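Local coordinates for protein CcbJ (Streptomyces caelestis, PDB 4HGZ) that probably transfers a methyl group from S-adenosyl-L-methionine to a nitrogen atom of its substrate, at residues 204-209 against 227-232; 139-144 against 168-173. All coordinates share one frame; numbering follows the deposited sequence.

Contact 1: residues 204-209 against 227-232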
# COMPACT_ATOMS: atom_id res chain seq x y z
N LEU C 204 -10.79 -0.73 16.58
CA LEU C 204 -11.57 -1.56 17.51
C LEU C 204 -12.58 -0.71 18.28
O LEU C 204 -13.77 -0.99 18.26
CB LEU C 204 -10.65 -2.33 18.46
CG LEU C 204 -11.34 -3.38 19.32
CD1 LEU C 204 -12.39 -4.11 18.51
CD2 LEU C 204 -10.34 -4.35 19.89
N ALA C 205 -12.11 0.34 18.95
CA ALA C 205 -13.02 1.27 19.63
C ALA C 205 -13.76 2.16 18.65
O ALA C 205 -14.71 2.84 19.03
CB ALA C 205 -12.26 2.12 20.61
N GLN C 206 -13.32 2.17 17.39
CA GLN C 206 -13.87 3.03 16.36
C GLN C 206 -13.77 4.51 16.70
O GLN C 206 -14.71 5.28 16.51
CB GLN C 206 -15.31 2.62 16.04
CG GLN C 206 -15.38 1.16 15.60
CD GLN C 206 -16.79 0.68 15.34
OE1 GLN C 206 -17.03 -0.52 15.26
NE2 GLN C 206 -17.74 1.62 15.23
N THR C 207 -12.60 4.91 17.19
CA THR C 207 -12.38 6.30 17.51
C THR C 207 -11.35 6.93 16.60
O THR C 207 -10.46 6.25 16.07
CB THR C 207 -11.85 6.46 18.94
OG1 THR C 207 -10.70 5.62 19.12
CG2 THR C 207 -12.91 6.07 19.94
N LEU C 208 -11.48 8.24 16.44
CA LEU C 208 -10.42 9.06 15.86
C LEU C 208 -10.11 10.19 16.83
O LEU C 208 -11.01 10.85 17.36
CB LEU C 208 -10.87 9.67 14.54
CG LEU C 208 -10.96 8.72 13.36
CD1 LEU C 208 -11.88 9.35 12.34
CD2 LEU C 208 -9.56 8.47 12.80
N SER C 209 -8.83 10.41 17.05
CA SER C 209 -8.37 11.53 17.84
C SER C 209 -7.30 12.24 17.02
O SER C 209 -6.29 11.65 16.63
CB SER C 209 -7.81 11.02 19.17
OG SER C 209 -7.20 12.08 19.88
N ARG C 227 -12.07 14.77 18.43
CA ARG C 227 -12.24 13.35 18.68
C ARG C 227 -13.58 12.93 18.13
O ARG C 227 -14.56 13.62 18.33
CB ARG C 227 -12.23 13.05 20.18
CG ARG C 227 -10.92 13.34 20.90
CD ARG C 227 -10.97 12.90 22.36
NE ARG C 227 -9.68 13.06 23.02
CZ ARG C 227 -8.81 12.07 23.23
NH1 ARG C 227 -9.09 10.83 22.85
NH2 ARG C 227 -7.65 12.32 23.83
N LEU C 228 -13.61 11.80 17.44
CA LEU C 228 -14.86 11.23 16.95
C LEU C 228 -14.98 9.79 17.42
O LEU C 228 -13.97 9.11 17.62
CB LEU C 228 -14.90 11.24 15.42
CG LEU C 228 -14.68 12.58 14.72
CD1 LEU C 228 -14.48 12.36 13.24
CD2 LEU C 228 -15.83 13.54 14.97
N ARG C 229 -16.20 9.32 17.61
CA ARG C 229 -16.44 7.89 17.58
C ARG C 229 -17.38 7.66 16.44
O ARG C 229 -18.51 8.14 16.48
CB ARG C 229 -17.06 7.31 18.87
CG ARG C 229 -16.90 5.80 18.85
CD ARG C 229 -18.05 5.00 19.44
NE ARG C 229 -19.24 4.90 18.59
CZ ARG C 229 -19.79 3.76 18.19
NH1 ARG C 229 -19.25 2.59 18.52
NH2 ARG C 229 -20.89 3.79 17.45
N TYR C 230 -16.94 6.92 15.43
CA TYR C 230 -17.79 6.72 14.26
C TYR C 230 -18.58 5.42 14.37
O TYR C 230 -18.28 4.56 15.19
CB TYR C 230 -16.98 6.74 12.96
CG TYR C 230 -15.86 5.74 12.91
CD1 TYR C 230 -16.10 4.42 12.57
CD2 TYR C 230 -14.56 6.12 13.20
CE1 TYR C 230 -15.07 3.49 12.53
CE2 TYR C 230 -13.52 5.20 13.16
CZ TYR C 230 -13.79 3.89 12.83
OH TYR C 230 -12.76 2.99 12.78
N ALA C 231 -19.61 5.30 13.54
CA ALA C 231 -20.35 4.05 13.46
C ALA C 231 -20.38 3.59 12.01
O ALA C 231 -20.35 4.40 11.09
CB ALA C 231 -21.74 4.23 13.96
N TYR C 232 -20.44 2.28 11.81
CA TYR C 232 -20.67 1.78 10.48
C TYR C 232 -22.16 1.88 10.19
O TYR C 232 -22.98 1.78 11.10
CB TYR C 232 -20.21 0.35 10.39
CG TYR C 232 -18.71 0.20 10.32
CD1 TYR C 232 -18.05 0.17 9.10
CD2 TYR C 232 -17.96 0.05 11.47
CE1 TYR C 232 -16.70 0.00 9.03
CE2 TYR C 232 -16.60 -0.12 11.41
CZ TYR C 232 -15.98 -0.15 10.19
OH TYR C 232 -14.64 -0.31 10.13

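Contact 2: residues 139-144 against 168-173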
# COMPACT_ATOMS: atom_id res chain seq x y z
N THR C 139 -21.39 15.65 13.53
CA THR C 139 -21.79 16.12 14.85
C THR C 139 -22.18 14.94 15.75
O THR C 139 -21.75 14.84 16.90
CB THR C 139 -22.90 17.16 14.79
OG1 THR C 139 -22.34 18.41 14.38
CG2 THR C 139 -23.53 17.36 16.17
N LEU C 140 -22.98 14.03 15.21
CA LEU C 140 -23.39 12.88 15.99
C LEU C 140 -22.19 12.13 16.51
O LEU C 140 -22.22 11.59 17.61
CB LEU C 140 -24.25 11.94 15.15
CG LEU C 140 -24.66 10.65 15.86
CD1 LEU C 140 -25.58 10.97 17.00
CD2 LEU C 140 -25.33 9.71 14.85
N PHE C 141 -21.12 12.07 15.71
CA PHE C 141 -19.95 11.27 16.09
C PHE C 141 -19.04 12.00 17.07
O PHE C 141 -17.94 11.53 17.37
CB PHE C 141 -19.15 10.82 14.86
CG PHE C 141 -19.86 9.81 14.00
CD1 PHE C 141 -20.99 9.13 14.46
CD2 PHE C 141 -19.39 9.50 12.73
CE1 PHE C 141 -21.64 8.18 13.66
CE2 PHE C 141 -20.04 8.55 11.92
CZ PHE C 141 -21.16 7.89 12.39
N CYS C 142 -19.48 13.16 17.54
CA CYS C 142 -18.75 13.92 18.55
C CYS C 142 -19.02 13.35 19.94
O CYS C 142 -18.25 13.55 20.86
CB CYS C 142 -19.16 15.40 18.52
SG CYS C 142 -18.45 16.29 17.10
N LEU C 143 -20.13 12.63 20.06
CA LEU C 143 -20.45 11.91 21.28
C LEU C 143 -19.59 10.66 21.32
O LEU C 143 -19.64 9.82 20.42
CB LEU C 143 -21.94 11.57 21.27
CG LEU C 143 -22.80 12.83 21.22
CD1 LEU C 143 -24.26 12.53 20.96
CD2 LEU C 143 -22.63 13.60 22.51
N LEU C 144 -18.77 10.53 22.36
CA LEU C 144 -17.70 9.54 22.34
C LEU C 144 -18.09 8.13 22.77
O LEU C 144 -17.32 7.44 23.41
CB LEU C 144 -16.48 10.04 23.11
CG LEU C 144 -15.94 11.36 22.55
CD1 LEU C 144 -14.64 11.79 23.24
CD2 LEU C 144 -15.74 11.22 21.05
N VAL C 168 -28.80 12.89 9.63
CA VAL C 168 -27.40 12.98 10.04
C VAL C 168 -26.51 12.86 8.82
O VAL C 168 -26.87 12.22 7.84
CB VAL C 168 -26.98 11.84 11.01
CG1 VAL C 168 -27.92 11.75 12.19
CG2 VAL C 168 -26.97 10.52 10.30
N GLN C 169 -25.34 13.46 8.90
CA GLN C 169 -24.34 13.31 7.89
C GLN C 169 -23.08 12.89 8.60
O GLN C 169 -22.56 13.63 9.43
CB GLN C 169 -24.11 14.65 7.20
CG GLN C 169 -22.87 14.70 6.32
CD GLN C 169 -22.64 16.08 5.77
OE1 GLN C 169 -22.53 17.06 6.53
NE2 GLN C 169 -22.60 16.18 4.45
N CYS C 170 -22.57 11.71 8.25
CA CYS C 170 -21.45 11.11 8.96
C CYS C 170 -20.43 10.52 8.01
O CYS C 170 -20.77 10.05 6.94
CB CYS C 170 -21.95 9.97 9.85
SG CYS C 170 -23.29 10.37 10.92
N LEU C 171 -19.17 10.52 8.43
CA LEU C 171 -18.13 9.83 7.66
C LEU C 171 -18.50 8.37 7.50
O LEU C 171 -19.07 7.75 8.40
CB LEU C 171 -16.77 9.98 8.34
CG LEU C 171 -16.57 9.26 9.67
CD1 LEU C 171 -16.01 7.88 9.41
CD2 LEU C 171 -15.63 10.05 10.56
N ASN C 172 -18.18 7.82 6.33
CA ASN C 172 -18.50 6.44 5.99
C ASN C 172 -17.19 5.65 5.98
O ASN C 172 -16.39 5.78 5.06
CB ASN C 172 -19.16 6.43 4.61
CG ASN C 172 -19.38 5.02 4.06
OD1 ASN C 172 -19.98 4.17 4.72
ND2 ASN C 172 -18.93 4.80 2.82
N PRO C 173 -16.96 4.86 7.03
CA PRO C 173 -15.66 4.23 7.27
C PRO C 173 -15.12 3.44 6.06
O PRO C 173 -13.95 3.61 5.70
CB PRO C 173 -15.93 3.30 8.45
CG PRO C 173 -17.11 3.89 9.14
CD PRO C 173 -17.94 4.54 8.08
O HOH W 1 -23.42 13.69 12.20

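Contact 1: residues 204-209 against 227-232
Q206 and Y230 grip each other twice at the base of the hairpin formed by strands 207-216 and 221-229. The N-H of Y230 donates to Q206 O over 3.0 Å, while Q206, extended beyond CG, donates through NE2 in the plane of its own amide to Y230 O, 31° from that carbonyl's plane. The Y230 ring lies nearly parallel to this amide, and Q206 CB makes a CH-pi contact 3.9 Å from the ring centroid, over its face. Y232 meets Q206 OE1 with its ring edge, and E235 also accepts from Q206 NE2 and pairs with R229. Q206 and T207 both face D202 in a G1 beta bulge. Farther along, L208 and L228 form an antiparallel hydrogen-bonded pair, L208 N to L228 O at 2.9 Å and L228 N to L208 O at 2.8 Å; L208 CD1 and L228 CD1 touch at 4.1 Å. The loose side is the S209-R227 end, where the poorly ordered, exposed R227 lays its guanidinium over S209 OG. The tight part thus runs from the leucine pair to the Q206-Y230 clasp, where the amide nitrogen of buried Q206 is held by a backbone carbonyl and the E235 carboxylate.

Contact 2: residues 139-144 against 168-173
With CG turned anti to the carbonyl carbon (chi1 -69°), F141 aims its ring from the short 3-10 segment 140-142 at strand 164-171; C170 adopts the same kind of first torsion (chi1 -51°), which brings its sulfur over the ring. C170 SG lies 3.9 Å from the centroid of the F141 ring and 23° off its normal, a sulfur-aromatic contact over the face, displaced toward the rim. L171 approaches differently: its carbonyl oxygen sits at the ring edge, in plane, 3.7 Å from F141 CE2, and its CG packs 4.2 Å from F141 CD2. Beside the ring, L140 CD2 reaches V168 CG1 at 4.2 Å, adding an aliphatic patch to the aromatic one, and L236 of helix 233-242 packs on L140 as well. No direct hydrogen bond crosses between the segments. Instead a water accepts from L140 N at 3.1 Å and donates to Q169 O at 2.9 Å, bridging two buried backbone groups. The turn itself is closed by C142 N donating to T139 O, and helix 146-159 adds Q149 against F141. The loop after strand 130-135 is thus seated on the adjacent parallel strand 164-171, in a sheet consistent with the Rossmann-like fold of SAM-dependent methyltransferases. The chemistry implies a chiefly apolar attachment, with one water joining backbone atoms that make no direct bond across the contact.

In the fold
The two contacts, with centres about 9 Å apart, illustrate how place in a fold sets chemistry. Contact 2 is buried near the middle of the chain and seats a loop on the mixed methyltransferase sheet; contact 1 is partly buried, farther out, and joins adjacent strands of the separate four-stranded antiparallel sheet. One relies on apolar and sulfur-aromatic packing plus a water, the other on direct backbone and amide hydrogen bonds, some apolar packing, and a carboxylate and arginine close by. They hold different strands yet meet: R229 N makes a probable hydrogen bond to F141 O, and Y232 packs on P173. Contact 1 also reaches the assembly, where Y232 stacks on Y232 of a second subunit.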